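Local coordinates for aminoglycoside N(3)-acetyltransferase III (Serratia marcescens, PDB 7LAO), which acetylates the 3-amino group of 2-deoxystreptamine antibiotics such as gentamicin, kanamycin and tobramycin with acetyl-CoA, conferring resistance to them, at residues Ala46-Val51 and Val123-Leu128. Sequence-based numbering, arbitrary orientation.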
ATOM      1  N   ALA A  46     -10.298  -5.797 -15.233  1.00 30.98           N
ATOM      2  CA  ALA A  46      -9.227  -6.575 -15.852  1.00 32.46           C
ATOM      3  C   ALA A  46      -8.406  -7.311 -14.807  1.00 26.93           C
ATOM      4  O   ALA A  46      -7.975  -8.458 -15.028  1.00 28.86           O
ATOM      5  CB  ALA A  46      -8.302  -5.654 -16.646  1.00 28.86           C
ATOM      6  N   LEU A  47      -8.060  -6.620 -13.731  1.00 26.47           N
ATOM      7  CA  LEU A  47      -7.312  -7.292 -12.663  1.00 28.56           C
ATOM      8  C   LEU A  47      -8.102  -8.477 -12.102  1.00 31.97           C
ATOM      9  O   LEU A  47      -7.530  -9.530 -11.756  1.00 26.40           O
ATOM     10  CB  LEU A  47      -6.981  -6.293 -11.561  1.00 29.23           C
ATOM     11  CG  LEU A  47      -5.898  -5.273 -11.883  1.00 29.27           C
ATOM     12  CD1 LEU A  47      -6.090  -4.020 -11.000  1.00 27.92           C
ATOM     13  CD2 LEU A  47      -4.491  -5.905 -11.638  1.00 23.01           C
ATOM     14  N   ARG A  48      -9.410  -8.312 -11.934  1.00 33.14           N
ATOM     15  CA  ARG A  48     -10.224  -9.416 -11.432  1.00 26.03           C
ATOM     16  C   ARG A  48     -10.262 -10.550 -12.434  1.00 30.96           C
ATOM     17  O   ARG A  48     -10.093 -11.722 -12.066  1.00 28.69           O
ATOM     18  CB  ARG A  48     -11.665  -8.957 -11.119  1.00 26.13           C
ATOM     19  CG  ARG A  48     -12.610 -10.147 -10.947  1.00 32.92           C
ATOM     20  CD  ARG A  48     -12.164 -10.982  -9.747  1.00 30.67           C
ATOM     21  NE  ARG A  48     -11.910 -10.097  -8.613  1.00 37.22           N
ATOM     22  CZ  ARG A  48     -11.356 -10.485  -7.463  1.00 31.85           C
ATOM     23  NH1 ARG A  48     -11.025 -11.764  -7.280  1.00 27.31           N
ATOM     24  NH2 ARG A  48     -11.106  -9.574  -6.533  1.00 29.44           N
ATOM     25  N   ALA A  49     -10.410 -10.212 -13.729  1.00 29.60           N
ATOM     26  CA  ALA A  49     -10.311 -11.235 -14.761  1.00 34.09           C
ATOM     27  C   ALA A  49      -8.969 -11.959 -14.650  1.00 35.80           C
ATOM     28  O   ALA A  49      -8.896 -13.187 -14.798  1.00 34.06           O
ATOM     29  CB  ALA A  49     -10.474 -10.614 -16.165  1.00 30.67           C
ATOM     30  N   ALA A  50      -7.893 -11.209 -14.406  1.00 30.15           N
ATOM     31  CA  ALA A  50      -6.571 -11.829 -14.372  1.00 28.41           C
ATOM     32  C   ALA A  50      -6.427 -12.787 -13.175  1.00 31.86           C
ATOM     33  O   ALA A  50      -5.794 -13.844 -13.291  1.00 36.53           O
ATOM     34  CB  ALA A  50      -5.483 -10.757 -14.299  1.00 25.38           C
ATOM     35  N   VAL A  51      -6.940 -12.421 -11.999  1.00 30.59           N
ATOM     36  CA  VAL A  51      -6.720 -13.308 -10.832  1.00 27.33           C
ATOM     37  C   VAL A  51      -7.860 -14.299 -10.578  1.00 34.46           C
ATOM     38  O   VAL A  51      -7.734 -15.164  -9.678  1.00 33.61           O
ATOM     39  CB  VAL A  51      -6.452 -12.497  -9.547  1.00 24.75           C
ATOM     40  CG1 VAL A  51      -5.170 -11.592  -9.737  1.00 24.84           C
ATOM     41  CG2 VAL A  51      -7.739 -11.724  -9.109  1.00 28.54           C
ATOM     42  N   VAL A 123      -7.474  -1.626   1.335  1.00 28.23           N
ATOM     43  CA  VAL A 123      -8.674  -2.169   0.712  1.00 29.84           C
ATOM     44  C   VAL A 123      -8.259  -3.522   0.163  1.00 29.62           C
ATOM     45  O   VAL A 123      -7.134  -3.670  -0.350  1.00 26.58           O
ATOM     46  CB  VAL A 123      -9.256  -1.242  -0.393  1.00 27.33           C
ATOM     47  CG1 VAL A 123      -8.159  -0.898  -1.489  1.00 26.34           C
ATOM     48  CG2 VAL A 123     -10.423  -1.890  -1.079  1.00 31.61           C
ATOM     49  N   ALA A 124      -9.139  -4.518   0.289  1.00 26.61           N
ATOM     50  CA  ALA A 124      -8.916  -5.856  -0.279  1.00 24.44           C
ATOM     51  C   ALA A 124     -10.228  -6.465  -0.769  1.00 25.87           C
ATOM     52  O   ALA A 124     -11.308  -6.203  -0.209  1.00 26.96           O
ATOM     53  CB  ALA A 124      -8.272  -6.826   0.709  1.00 23.85           C
ATOM     54  N   VAL A 125     -10.121  -7.318  -1.790  1.00 25.06           N
ATOM     55  CA  VAL A 125     -11.301  -7.858  -2.481  1.00 26.25           C
ATOM     56  C   VAL A 125     -10.984  -9.255  -2.955  1.00 25.88           C
ATOM     57  O   VAL A 125     -10.076  -9.422  -3.790  1.00 25.04           O
ATOM     58  CB  VAL A 125     -11.683  -7.034  -3.733  1.00 31.20           C
ATOM     59  CG1 VAL A 125     -13.120  -7.311  -4.073  1.00 28.64           C
ATOM     60  CG2 VAL A 125     -11.338  -5.575  -3.598  1.00 34.84           C
ATOM     61  N   GLY A 126     -11.793 -10.241  -2.526  1.00 26.84           N
ATOM     62  CA  GLY A 126     -11.526 -11.626  -2.833  1.00 27.21           C
ATOM     63  C   GLY A 126     -11.531 -12.474  -1.562  1.00 35.86           C
ATOM     64  O   GLY A 126     -11.794 -11.968  -0.470  1.00 27.30           O
ATOM     65  N   PRO A 127     -11.220 -13.762  -1.692  1.00 31.65           N
ATOM     66  CA  PRO A 127     -11.309 -14.664  -0.507  1.00 27.96           C
ATOM     67  C   PRO A 127     -10.548 -14.164   0.700  1.00 27.10           C
ATOM     68  O   PRO A 127     -10.937 -14.505   1.831  1.00 30.09           O
ATOM     69  CB  PRO A 127     -10.713 -15.991  -1.017  1.00 29.62           C
ATOM     70  CG  PRO A 127     -10.806 -15.909  -2.567  1.00 29.16           C
ATOM     71  CD  PRO A 127     -10.702 -14.437  -2.897  1.00 27.20           C
ATOM     72  N   LEU A 128      -9.428 -13.470   0.524  1.00 25.66           N
ATOM     73  CA  LEU A 128      -8.605 -13.093   1.670  1.00 25.05           C
ATOM     74  C   LEU A 128      -8.983 -11.721   2.197  1.00 25.13           C
ATOM     75  O   LEU A 128      -8.277 -11.173   3.028  1.00 25.36           O
ATOM     76  CB  LEU A 128      -7.108 -13.186   1.335  1.00 23.75           C
ATOM     77  CG  LEU A 128      -6.599 -14.602   1.240  1.00 28.18           C
ATOM     78  CD1 LEU A 128      -5.165 -14.641   0.616  1.00 24.62           C
ATOM     79  CD2 LEU A 128      -6.573 -15.252   2.679  1.00 31.07           C
TER
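A single hydrogen bond from Arg48 to the carbonyl of Val125 makes this a polar bridge between a helix and the end of a strand, with the backbones well apart: the closest CA atoms, those of Arg48 and Gly126, are 9.0 Å from each other. Arg48 leaves the last turn of helix 40-51, and its side chain bridges most of the gap. Its chain starts with CG anti to the backbone N (chi1 165°) and then bends at chi2 and chi3, which brings the guanidinium up to Val125. There NH2 donates an N-H to Val125 O over 2.9 Å, with an N-H...O angle of 151°. The two groups are turned very differently: the oxygen lies almost exactly in the guanidinium plane, at its edge, whereas NH2 stands well above the carbonyl plane and misses the lone-pair directions. Val125 adds a little packing, its CB lying 3.8 Å from the same NH2. The other terminal nitrogen, NH1, binds the carbonyls of Gly52 and Gly55, so three backbone oxygens fix the rotation of the guanidinium, and Leu57 of strand 56-60 lies against the side chain. Strand 56-60 also pairs antiparallel with strand 122-125. The arrangement is thus an arginine cross-link of backbone carbonyls, tying a helix C-terminus, the link to strand 56-60 and a strand end near one edge of the mixed sheet of this antibiotic N-acetyltransferase.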